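Local coordinates for packaging protein UL32 (Human herpesvirus 8 type M, PDB 6XF9) that forms a pentameric ring required for packaging of the herpesviral genome and probably helps bring newly made capsids to nuclear replication compartments, at residues Leu78-Thr92 and Gly124-Lys138. Sequence-based numbering, arbitrary orientation.
Sequences LCFFCLYAPHCWTST and GIDLQLHFFVQKCFK. With ZN (zinc ion), chain O.
Three phenylalanines, Phe131, Phe132 and Phe137, meet Cys79 and Cys82 in a helix-helix packing beside a zinc site of three cysteines and one histidine, where the axes of helices 78-83 and 124-133 lie at 80° to each other. Cys79 lays its CB over one face of the Phe137 ring, a CH-pi contact 3.9 Å from the ring centroid, while its SG reaches Phe137 CB at 3.5 Å. Phe137 holds CG between its own N and carbonyl carbon (chi1 56°), which lays the ring along helix 78-83, with Leu83 CB at its edge. One turn on, Cys82 SG makes oblique sulfur-aromatic contacts with two rings, 3.8 Å from Phe131 CD1 and 3.9 Å from Phe132 CZ; a small, polarisable thiol suits a place where two rings converge on one atom. Leu78 CD2 reaches Phe131 CZ, the side chains crossing at about a right angle.

Phe132 drives its ring into the bend between helices 78-83 and 89-106. Small Ala85, its CB at the ring edge, and Ser91, its CB 3.4 Å from Phe132 CZ, let the ring come close; Ser91 OG also donates to Pro86 O in this buried bend. In one of its two conformers, His87 slides past Phe132 in the opposite direction, ring planes at 53°. Thr92 CG2 packs against Leu127 CB.

Farther out, His130 and Cys136 bind zinc with Cys52 and Cys55, fixing both the helix and the turn that carries Phe137. His130 CD2 sits over the centre of the Phe131 ring. The helix widens into a pi-type turn at 129-133, and Lys135 NZ bonds to Phe132 O at 2.7 Å, in the carbonyl plane.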
loop_
_atom_site.group_PDB
_atom_site.type_symbol
_atom_site.label_atom_id
_atom_site.label_comp_id
_atom_site.label_asym_id
_atom_site.label_seq_id
_atom_site.Cartn_x
_atom_site.Cartn_y
_atom_site.Cartn_z
ATOM N N LEU D 78 -28.218 -10.734 -42.572
ATOM C CA LEU D 78 -27.606 -11.596 -41.569
ATOM C C LEU D 78 -26.964 -10.764 -40.470
ATOM O O LEU D 78 -27.195 -11.000 -39.277
ATOM C CB LEU D 78 -26.561 -12.483 -42.226
ATOM C CG LEU D 78 -25.810 -13.363 -41.248
ATOM C CD1 LEU D 78 -26.774 -14.155 -40.402
ATOM C CD2 LEU D 78 -24.818 -14.240 -41.983
ATOM N N CYS D 79 -26.177 -9.756 -40.857
ATOM C CA CYS D 79 -25.569 -8.880 -39.867
ATOM C C CYS D 79 -26.624 -8.219 -38.975
ATOM O O CYS D 79 -26.505 -8.237 -37.748
ATOM C CB CYS D 79 -24.695 -7.845 -40.565
ATOM S SG CYS D 79 -23.264 -8.607 -41.347
ATOM N N PHE D 80 -27.686 -7.673 -39.557
ATOM C CA PHE D 80 -28.702 -7.021 -38.729
ATOM C C PHE D 80 -29.282 -7.993 -37.710
ATOM O O PHE D 80 -29.534 -7.620 -36.561
ATOM C CB PHE D 80 -29.808 -6.449 -39.613
ATOM C CG PHE D 80 -30.834 -5.651 -38.874
ATOM C CD1 PHE D 80 -30.611 -4.325 -38.565
ATOM C CD2 PHE D 80 -32.030 -6.215 -38.522
ATOM C CE1 PHE D 80 -31.568 -3.580 -37.890
ATOM C CE2 PHE D 80 -32.998 -5.478 -37.851
ATOM C CZ PHE D 80 -32.767 -4.160 -37.534
ATOM N N PHE D 81 -29.513 -9.240 -38.117
ATOM C CA PHE D 81 -30.086 -10.222 -37.207
ATOM C C PHE D 81 -29.134 -10.528 -36.067
ATOM O O PHE D 81 -29.546 -10.609 -34.904
ATOM C CB PHE D 81 -30.427 -11.504 -37.974
ATOM C CG PHE D 81 -31.824 -11.523 -38.532
ATOM C CD1 PHE D 81 -32.268 -10.510 -39.366
ATOM C CD2 PHE D 81 -32.670 -12.593 -38.270
ATOM C CE1 PHE D 81 -33.548 -10.524 -39.880
ATOM C CE2 PHE D 81 -33.955 -12.611 -38.795
ATOM C CZ PHE D 81 -34.386 -11.571 -39.603
ATOM N N CYS D 82 -27.853 -10.695 -36.381
ATOM C CA CYS D 82 -26.871 -10.984 -35.343
ATOM C C CYS D 82 -26.815 -9.856 -34.323
ATOM O O CYS D 82 -26.780 -10.100 -33.115
ATOM C CB CYS D 82 -25.507 -11.186 -35.990
ATOM S SG CYS D 82 -25.377 -12.693 -36.964
ATOM N N LEU D 83 -26.828 -8.614 -34.802
ATOM C CA LEU D 83 -26.823 -7.441 -33.941
ATOM C C LEU D 83 -27.962 -7.477 -32.931
ATOM O O LEU D 83 -27.836 -6.936 -31.826
ATOM C CB LEU D 83 -26.917 -6.198 -34.822
ATOM C CG LEU D 83 -26.773 -4.837 -34.179
ATOM C CD1 LEU D 83 -25.459 -4.820 -33.441
ATOM C CD2 LEU D 83 -26.819 -3.749 -35.250
ATOM N N TYR D 84 -29.080 -8.110 -33.289
ATOM C CA TYR D 84 -30.256 -8.200 -32.434
ATOM C C TYR D 84 -30.473 -9.619 -31.929
ATOM O O TYR D 84 -31.586 -10.001 -31.578
ATOM C CB TYR D 84 -31.487 -7.676 -33.171
ATOM C CG TYR D 84 -31.452 -6.188 -33.276
ATOM C CD1 TYR D 84 -30.766 -5.572 -34.285
ATOM C CD2 TYR D 84 -32.052 -5.393 -32.324
ATOM C CE1 TYR D 84 -30.705 -4.182 -34.357
ATOM C CE2 TYR D 84 -31.992 -4.022 -32.391
ATOM C CZ TYR D 84 -31.314 -3.434 -33.403
ATOM O OH TYR D 84 -31.245 -2.071 -33.478
ATOM N N ALA D 85 -29.409 -10.399 -31.863
ATOM C CA ALA D 85 -29.470 -11.763 -31.380
ATOM C C ALA D 85 -28.557 -11.942 -30.166
ATOM O O ALA D 85 -27.509 -11.292 -30.071
ATOM C CB ALA D 85 -29.059 -12.752 -32.479
ATOM N N PRO D 86 -28.932 -12.800 -29.218
ATOM C CA PRO D 86 -28.061 -13.057 -28.071
ATOM C C PRO D 86 -26.824 -13.818 -28.484
ATOM O O PRO D 86 -26.696 -14.310 -29.600
ATOM C CB PRO D 86 -28.925 -13.899 -27.134
ATOM C CG PRO D 86 -29.953 -14.526 -28.038
ATOM C CD PRO D 86 -30.217 -13.521 -29.114
ATOM N N HIS D 87 -25.857 -13.790 -27.600
ATOM C CA HIS D 87 -24.615 -14.617 -27.706
ATOM C C HIS D 87 -24.780 -16.138 -27.119
ATOM O O HIS D 87 -24.908 -16.513 -25.923
ATOM C CB HIS D 87 -23.628 -14.122 -26.702
ATOM C CG HIS D 87 -22.696 -13.068 -27.163
ATOM N ND1 HIS D 87 -22.930 -11.730 -26.938
ATOM C CD2 HIS D 87 -21.467 -13.152 -27.708
ATOM C CE1 HIS D 87 -21.913 -11.028 -27.390
ATOM N NE2 HIS D 87 -21.016 -11.867 -27.869
ATOM N N CYS D 88 -24.872 -17.048 -28.038
ATOM C CA CYS D 88 -25.112 -18.404 -27.556
ATOM C C CYS D 88 -24.778 -19.401 -28.654
ATOM O O CYS D 88 -24.260 -19.030 -29.714
ATOM C CB CYS D 88 -26.545 -18.549 -27.058
ATOM S SG CYS D 88 -27.762 -17.962 -28.212
ATOM N N TRP D 89 -25.048 -20.684 -28.390
ATOM C CA TRP D 89 -24.804 -21.689 -29.418
ATOM C C TRP D 89 -25.747 -21.494 -30.603
ATOM O O TRP D 89 -25.290 -21.402 -31.748
ATOM C CB TRP D 89 -24.950 -23.106 -28.843
ATOM C CG TRP D 89 -24.840 -24.132 -29.916
ATOM C CD1 TRP D 89 -23.705 -24.649 -30.442
ATOM C CD2 TRP D 89 -25.926 -24.703 -30.656
ATOM N NE1 TRP D 89 -24.013 -25.539 -31.448
ATOM C CE2 TRP D 89 -25.376 -25.590 -31.588
ATOM C CE3 TRP D 89 -27.312 -24.565 -30.600
ATOM C CZ2 TRP D 89 -26.159 -26.320 -32.463
ATOM C CZ3 TRP D 89 -28.089 -25.299 -31.469
ATOM C CH2 TRP D 89 -27.513 -26.154 -32.391
ATOM N N THR D 90 -27.036 -21.337 -30.328
ATOM C CA THR D 90 -28.027 -21.245 -31.392
ATOM C C THR D 90 -27.759 -20.095 -32.348
ATOM O O THR D 90 -27.941 -20.238 -33.558
ATOM C CB THR D 90 -29.451 -21.097 -30.821
ATOM O OG1 THR D 90 -29.760 -22.231 -30.001
ATOM C CG2 THR D 90 -30.469 -21.000 -31.947
ATOM N N SER D 91 -27.332 -18.956 -31.823
ATOM C CA SER D 91 -27.052 -17.814 -32.691
ATOM C C SER D 91 -25.837 -18.076 -33.560
ATOM O O SER D 91 -25.762 -17.553 -34.678
ATOM C CB SER D 91 -26.851 -16.533 -31.890
ATOM O OG SER D 91 -27.904 -16.348 -30.956
ATOM N N THR D 92 -24.870 -18.864 -33.072
ATOM C CA THR D 92 -23.726 -19.228 -33.906
ATOM C C THR D 92 -24.123 -20.230 -34.981
ATOM O O THR D 92 -23.709 -20.102 -36.140
ATOM C CB THR D 92 -22.614 -19.797 -33.033
ATOM O OG1 THR D 92 -22.287 -18.828 -32.035
ATOM C CG2 THR D 92 -21.371 -20.150 -33.862
ATOM N N GLY D 124 -16.320 -22.475 -35.275
ATOM C CA GLY D 124 -17.255 -21.780 -34.402
ATOM C C GLY D 124 -16.666 -20.523 -33.806
ATOM O O GLY D 124 -17.329 -19.486 -33.729
ATOM N N ILE D 125 -15.405 -20.586 -33.388
ATOM C CA ILE D 125 -14.808 -19.397 -32.798
ATOM C C ILE D 125 -14.738 -18.277 -33.829
ATOM O O ILE D 125 -14.886 -17.101 -33.480
ATOM C CB ILE D 125 -13.424 -19.729 -32.202
ATOM C CG1 ILE D 125 -12.989 -18.625 -31.240
ATOM C CG2 ILE D 125 -12.379 -19.932 -33.302
ATOM C CD1 ILE D 125 -14.031 -18.311 -30.198
ATOM N N ASP D 126 -14.556 -18.611 -35.116
ATOM C CA ASP D 126 -14.444 -17.564 -36.135
ATOM C C ASP D 126 -15.777 -16.865 -36.368
ATOM O O ASP D 126 -15.815 -15.637 -36.553
ATOM C CB ASP D 126 -13.928 -18.147 -37.446
ATOM C CG ASP D 126 -12.575 -18.804 -37.297
ATOM O OD1 ASP D 126 -11.629 -18.096 -36.878
ATOM O OD2 ASP D 126 -12.455 -20.016 -37.618
ATOM N N LEU D 127 -16.876 -17.639 -36.373
ATOM C CA LEU D 127 -18.221 -17.071 -36.458
ATOM C C LEU D 127 -18.545 -16.220 -35.234
ATOM O O LEU D 127 -19.128 -15.137 -35.357
ATOM C CB LEU D 127 -19.247 -18.189 -36.613
ATOM C CG LEU D 127 -19.088 -19.024 -37.883
ATOM C CD1 LEU D 127 -20.004 -20.241 -37.836
ATOM C CD2 LEU D 127 -19.355 -18.211 -39.135
ATOM N N GLN D 128 -18.246 -16.733 -34.034
ATOM C CA GLN D 128 -18.470 -15.979 -32.800
ATOM C C GLN D 128 -17.700 -14.661 -32.784
ATOM O O GLN D 128 -18.237 -13.616 -32.402
ATOM C CB GLN D 128 -18.041 -16.823 -31.614
ATOM C CG GLN D 128 -18.929 -17.979 -31.307
ATOM C CD GLN D 128 -18.606 -18.558 -29.951
ATOM O OE1 GLN D 128 -19.047 -18.044 -28.928
ATOM N NE2 GLN D 128 -17.786 -19.599 -29.931
ATOM N N LEU D 129 -16.418 -14.700 -33.148
ATOM C CA LEU D 129 -15.603 -13.487 -33.128
ATOM C C LEU D 129 -16.117 -12.464 -34.135
ATOM O O LEU D 129 -16.167 -11.259 -33.842
ATOM C CB LEU D 129 -14.135 -13.834 -33.393
ATOM C CG LEU D 129 -13.311 -14.424 -32.236
ATOM C CD1 LEU D 129 -11.949 -14.903 -32.703
ATOM C CD2 LEU D 129 -13.124 -13.355 -31.163
ATOM N N HIS D 130 -16.486 -12.920 -35.339
ATOM C CA HIS D 130 -16.885 -11.981 -36.386
ATOM C C HIS D 130 -18.279 -11.415 -36.143
ATOM O O HIS D 130 -18.491 -10.199 -36.228
ATOM C CB HIS D 130 -16.801 -12.649 -37.761
ATOM C CG HIS D 130 -17.259 -11.767 -38.880
ATOM N ND1 HIS D 130 -16.460 -10.793 -39.431
ATOM C CD2 HIS D 130 -18.436 -11.718 -39.552
ATOM C CE1 HIS D 130 -17.126 -10.174 -40.389
ATOM N NE2 HIS D 130 -18.329 -10.713 -40.480
ATOM N N PHE D 131 -19.238 -12.271 -35.823
ATOM C CA PHE D 131 -20.618 -11.824 -35.767
ATOM C C PHE D 131 -21.074 -11.382 -34.386
ATOM O O PHE D 131 -22.072 -10.651 -34.294
ATOM C CB PHE D 131 -21.548 -12.931 -36.263
ATOM C CG PHE D 131 -21.486 -13.148 -37.748
ATOM C CD1 PHE D 131 -22.014 -12.220 -38.608
ATOM C CD2 PHE D 131 -20.889 -14.279 -38.275
ATOM C CE1 PHE D 131 -21.949 -12.405 -39.966
ATOM C CE2 PHE D 131 -20.821 -14.464 -39.630
ATOM C CZ PHE D 131 -21.356 -13.520 -40.480
ATOM N N PHE D 132 -20.401 -11.802 -33.309
ATOM C CA PHE D 132 -20.946 -11.535 -31.975
ATOM C C PHE D 132 -19.983 -10.870 -31.002
ATOM O O PHE D 132 -20.334 -9.862 -30.384
ATOM C CB PHE D 132 -21.470 -12.835 -31.381
ATOM C CG PHE D 132 -22.617 -13.398 -32.139
ATOM C CD1 PHE D 132 -23.906 -12.962 -31.878
ATOM C CD2 PHE D 132 -22.419 -14.330 -33.140
ATOM C CE1 PHE D 132 -24.994 -13.468 -32.577
ATOM C CE2 PHE D 132 -23.494 -14.845 -33.843
ATOM C CZ PHE D 132 -24.787 -14.405 -33.561
ATOM N N VAL D 133 -18.774 -11.392 -30.853
ATOM C CA VAL D 133 -17.852 -10.778 -29.907
ATOM C C VAL D 133 -17.353 -9.450 -30.460
ATOM O O VAL D 133 -17.563 -8.388 -29.855
ATOM C CB VAL D 133 -16.680 -11.722 -29.585
ATOM C CG1 VAL D 133 -15.758 -11.073 -28.567
ATOM C CG2 VAL D 133 -17.176 -13.056 -29.104
ATOM N N GLN D 134 -16.725 -9.479 -31.643
ATOM C CA GLN D 134 -16.095 -8.272 -32.170
ATOM C C GLN D 134 -17.009 -7.443 -33.063
ATOM O O GLN D 134 -16.792 -6.225 -33.174
ATOM C CB GLN D 134 -14.827 -8.628 -32.958
ATOM C CG GLN D 134 -13.906 -9.664 -32.313
ATOM C CD GLN D 134 -13.145 -9.155 -31.087
ATOM O OE1 GLN D 134 -13.571 -8.218 -30.408
ATOM N NE2 GLN D 134 -12.014 -9.792 -30.795
ATOM N N LYS D 135 -18.037 -8.065 -33.657
ATOM C CA LYS D 135 -18.996 -7.363 -34.537
ATOM C C LYS D 135 -18.351 -6.587 -35.691
ATOM O O LYS D 135 -18.520 -5.372 -35.794
ATOM C CB LYS D 135 -19.887 -6.428 -33.714
ATOM C CG LYS D 135 -20.723 -7.134 -32.659
ATOM C CD LYS D 135 -21.610 -6.153 -31.909
ATOM C CE LYS D 135 -22.446 -6.858 -30.855
ATOM N NZ LYS D 135 -21.598 -7.542 -29.838
ATOM N N CYS D 136 -17.614 -7.284 -36.554
ATOM C CA CYS D 136 -16.847 -6.615 -37.608
ATOM C C CYS D 136 -17.724 -5.788 -38.526
ATOM O O CYS D 136 -17.211 -4.882 -39.189
ATOM C CB CYS D 136 -16.069 -7.615 -38.456
ATOM S SG CYS D 136 -14.978 -8.698 -37.531
ATOM N N PHE D 137 -19.036 -6.059 -38.562
ATOM C CA PHE D 137 -19.952 -5.446 -39.523
ATOM C C PHE D 137 -20.498 -4.092 -39.099
ATOM O O PHE D 137 -21.054 -3.384 -39.945
ATOM C CB PHE D 137 -21.146 -6.370 -39.788
ATOM C CG PHE D 137 -21.887 -6.768 -38.550
ATOM C CD1 PHE D 137 -22.794 -5.894 -37.951
ATOM C CD2 PHE D 137 -21.670 -8.016 -37.971
ATOM C CE1 PHE D 137 -23.485 -6.255 -36.804
ATOM C CE2 PHE D 137 -22.350 -8.392 -36.817
ATOM C CZ PHE D 137 -23.258 -7.505 -36.234
ATOM N N LYS D 138 -20.385 -3.727 -37.820
ATOM C CA LYS D 138 -20.891 -2.442 -37.355
ATOM C C LYS D 138 -20.179 -1.326 -38.106
ATOM O O LYS D 138 -18.987 -1.429 -38.410
ATOM C CB LYS D 138 -20.667 -2.288 -35.844
ATOM C CG LYS D 138 -21.717 -2.959 -34.964
ATOM C CD LYS D 138 -21.320 -2.861 -33.496
ATOM C CE LYS D 138 -21.555 -1.450 -32.966
ATOM N NZ LYS D 138 -21.405 -1.317 -31.487
HETATM ZN ZN ZN O . -14.500 -10.255 -39.142
#